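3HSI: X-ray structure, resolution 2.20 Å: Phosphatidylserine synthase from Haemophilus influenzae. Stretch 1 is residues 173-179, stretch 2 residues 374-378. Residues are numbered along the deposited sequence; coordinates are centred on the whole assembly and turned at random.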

# COMPACT_ATOMS: atom_id res chain seq x y z
N ASP C 173 7.41 -15.97 -22.49
CA ASP C 173 8.28 -15.61 -21.39
C ASP C 173 9.73 -15.96 -21.78
O ASP C 173 10.01 -16.34 -22.96
CB ASP C 173 7.82 -16.33 -20.09
CG ASP C 173 8.04 -15.49 -18.82
OD1 ASP C 173 9.20 -15.23 -18.49
OD2 ASP C 173 7.07 -15.10 -18.14
N ARG C 174 10.64 -15.84 -20.82
CA ARG C 174 12.01 -16.29 -21.00
C ARG C 174 12.30 -17.46 -20.11
O ARG C 174 11.69 -17.58 -19.06
CB ARG C 174 12.99 -15.18 -20.67
CG ARG C 174 13.07 -14.12 -21.71
CD ARG C 174 13.94 -13.00 -21.21
NE ARG C 174 15.35 -13.34 -21.21
CZ ARG C 174 16.25 -12.79 -20.39
NH1 ARG C 174 15.89 -11.90 -19.49
NH2 ARG C 174 17.53 -13.12 -20.50
N TYR C 175 13.22 -18.34 -20.52
CA TYR C 175 13.44 -19.58 -19.78
C TYR C 175 14.91 -19.90 -19.79
O TYR C 175 15.53 -19.99 -20.85
CB TYR C 175 12.66 -20.76 -20.43
CG TYR C 175 11.35 -20.32 -21.07
CD1 TYR C 175 10.17 -20.29 -20.34
CD2 TYR C 175 11.32 -19.86 -22.38
CE1 TYR C 175 8.98 -19.88 -20.92
CE2 TYR C 175 10.14 -19.42 -22.97
CZ TYR C 175 8.98 -19.42 -22.24
OH TYR C 175 7.83 -18.96 -22.83
N GLN C 176 15.49 -20.06 -18.60
CA GLN C 176 16.89 -20.42 -18.50
C GLN C 176 17.08 -21.68 -17.68
O GLN C 176 16.57 -21.80 -16.56
CB GLN C 176 17.72 -19.29 -17.92
CG GLN C 176 17.78 -18.10 -18.81
CD GLN C 176 16.57 -17.22 -18.65
OE1 GLN C 176 15.95 -17.21 -17.58
NE2 GLN C 176 16.22 -16.49 -19.69
N LYS C 177 17.82 -22.61 -18.25
CA LYS C 177 18.18 -23.83 -17.58
C LYS C 177 19.65 -23.77 -17.13
O LYS C 177 20.55 -23.55 -17.95
CB LYS C 177 17.93 -25.05 -18.50
CG LYS C 177 17.67 -26.31 -17.71
CD LYS C 177 18.37 -27.50 -18.28
CE LYS C 177 17.96 -27.79 -19.66
NZ LYS C 177 18.40 -29.18 -19.98
N ILE C 178 19.87 -23.89 -15.82
CA ILE C 178 21.20 -23.88 -15.25
C ILE C 178 21.45 -25.13 -14.42
O ILE C 178 20.81 -25.36 -13.38
CB ILE C 178 21.49 -22.61 -14.39
CG1 ILE C 178 21.28 -21.35 -15.21
CG2 ILE C 178 22.92 -22.63 -13.88
CD1 ILE C 178 20.72 -20.18 -14.37
N THR C 179 22.37 -25.93 -14.91
CA THR C 179 22.83 -27.12 -14.24
C THR C 179 24.02 -26.76 -13.32
O THR C 179 25.15 -26.62 -13.78
CB THR C 179 23.26 -28.16 -15.27
OG1 THR C 179 22.13 -28.48 -16.11
CG2 THR C 179 23.72 -29.42 -14.58
N TYR C 374 26.37 -7.51 -17.70
CA TYR C 374 25.34 -8.07 -16.81
C TYR C 374 24.07 -8.45 -17.54
O TYR C 374 23.62 -7.73 -18.44
CB TYR C 374 24.93 -7.05 -15.77
CG TYR C 374 26.05 -6.58 -14.87
CD1 TYR C 374 26.45 -7.35 -13.77
CD2 TYR C 374 26.69 -5.38 -15.12
CE1 TYR C 374 27.45 -6.93 -12.93
CE2 TYR C 374 27.71 -4.94 -14.29
CZ TYR C 374 28.08 -5.73 -13.19
OH TYR C 374 29.06 -5.31 -12.36
N ILE C 375 23.48 -9.55 -17.08
CA ILE C 375 22.23 -10.13 -17.60
C ILE C 375 21.44 -10.54 -16.35
O ILE C 375 21.80 -11.50 -15.66
CB ILE C 375 22.51 -11.43 -18.48
CG1 ILE C 375 23.42 -11.10 -19.66
CG2 ILE C 375 21.23 -12.02 -19.06
CD1 ILE C 375 24.83 -11.65 -19.52
N LEU C 376 20.36 -9.82 -16.08
CA LEU C 376 19.50 -10.12 -14.96
C LEU C 376 18.30 -10.94 -15.39
O LEU C 376 17.47 -10.48 -16.21
CB LEU C 376 19.00 -8.83 -14.32
CG LEU C 376 18.06 -9.01 -13.13
CD1 LEU C 376 18.77 -9.78 -12.02
CD2 LEU C 376 17.53 -7.64 -12.59
N LEU C 377 18.21 -12.13 -14.82
CA LEU C 377 17.04 -12.97 -15.00
C LEU C 377 16.18 -12.73 -13.79
O LEU C 377 16.62 -12.92 -12.64
CB LEU C 377 17.43 -14.45 -15.06
CG LEU C 377 18.69 -14.80 -15.86
CD1 LEU C 377 19.07 -16.29 -15.69
CD2 LEU C 377 18.56 -14.42 -17.33
N THR C 378 14.95 -12.31 -14.02
CA THR C 378 14.13 -11.94 -12.92
C THR C 378 12.68 -12.16 -13.24
O THR C 378 12.28 -12.12 -14.41
CB THR C 378 14.43 -10.49 -12.49
OG1 THR C 378 13.81 -10.23 -11.24
CG2 THR C 378 13.96 -9.44 -13.54
O HOH W 1 11.11 -13.75 -16.27
O HOH W 2 18.22 -10.19 -18.83

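A strand with the loop residues just before it meets a second strand, nearly 200 residues away in sequence, through side chains and water. No direct hydrogen bond links them. The closest CA atoms, Gln176 CA and Leu377 CA, are 8.2 Å apart, too far for backbone pairing as neighbours in one sheet. The contact is small, burying 197 Å² in total. On stretch 1, the CA-to-CB bonds of Arg174, Gln176 and Ile178 point toward stretch 2. The alternate residues Tyr175, Lys177 and Thr179 stay out of reach, as expected of an extended chain.

Stretch 2 begins with Tyr374, which makes no contact. The CA-to-CB bond of Ile375 points toward stretch 1, but the end of its side chain leads away. Ile375 CG2 lies 4.1 Å from Arg174 NH2, at the edge of the guanidinium.

The CA-to-CB bond of Leu376 points away, and the residue contributes its backbone carbonyl instead. Leu376 O is 3.9 Å from Arg174 NH1, too long for a direct hydrogen bond. Water 2 bridges the gap. It accepts from Arg174 NH1 at 3.0 Å and donates to Leu376 O at 2.7 Å, so the charged group reaches the carbonyl indirectly.

Leu377 is the centre of the contact and has the largest covered area. Its CA-to-CB bond points sideways, but the end of the side chain comes nearer to stretch 1. Leu377 CD2 lies 3.6 Å from Arg174 NH2 and 3.7 Å from Gln176 CD. These are van der Waals contacts, since a methyl group neither donates nor accepts a hydrogen bond. Leu377 CD1 lies 4.4 Å from Ile178 CD1, a loose apolar contact.

The CA-to-CB bond of Thr378 points away. Its carbonyl is reached through water 1, which lies 2.7 Å from Thr378 O and 3.3 Å from Asp173 OD1. Within stretch 1, Asp173 OD1 accepts a hydrogen bond from Arg174 N at 2.8 Å.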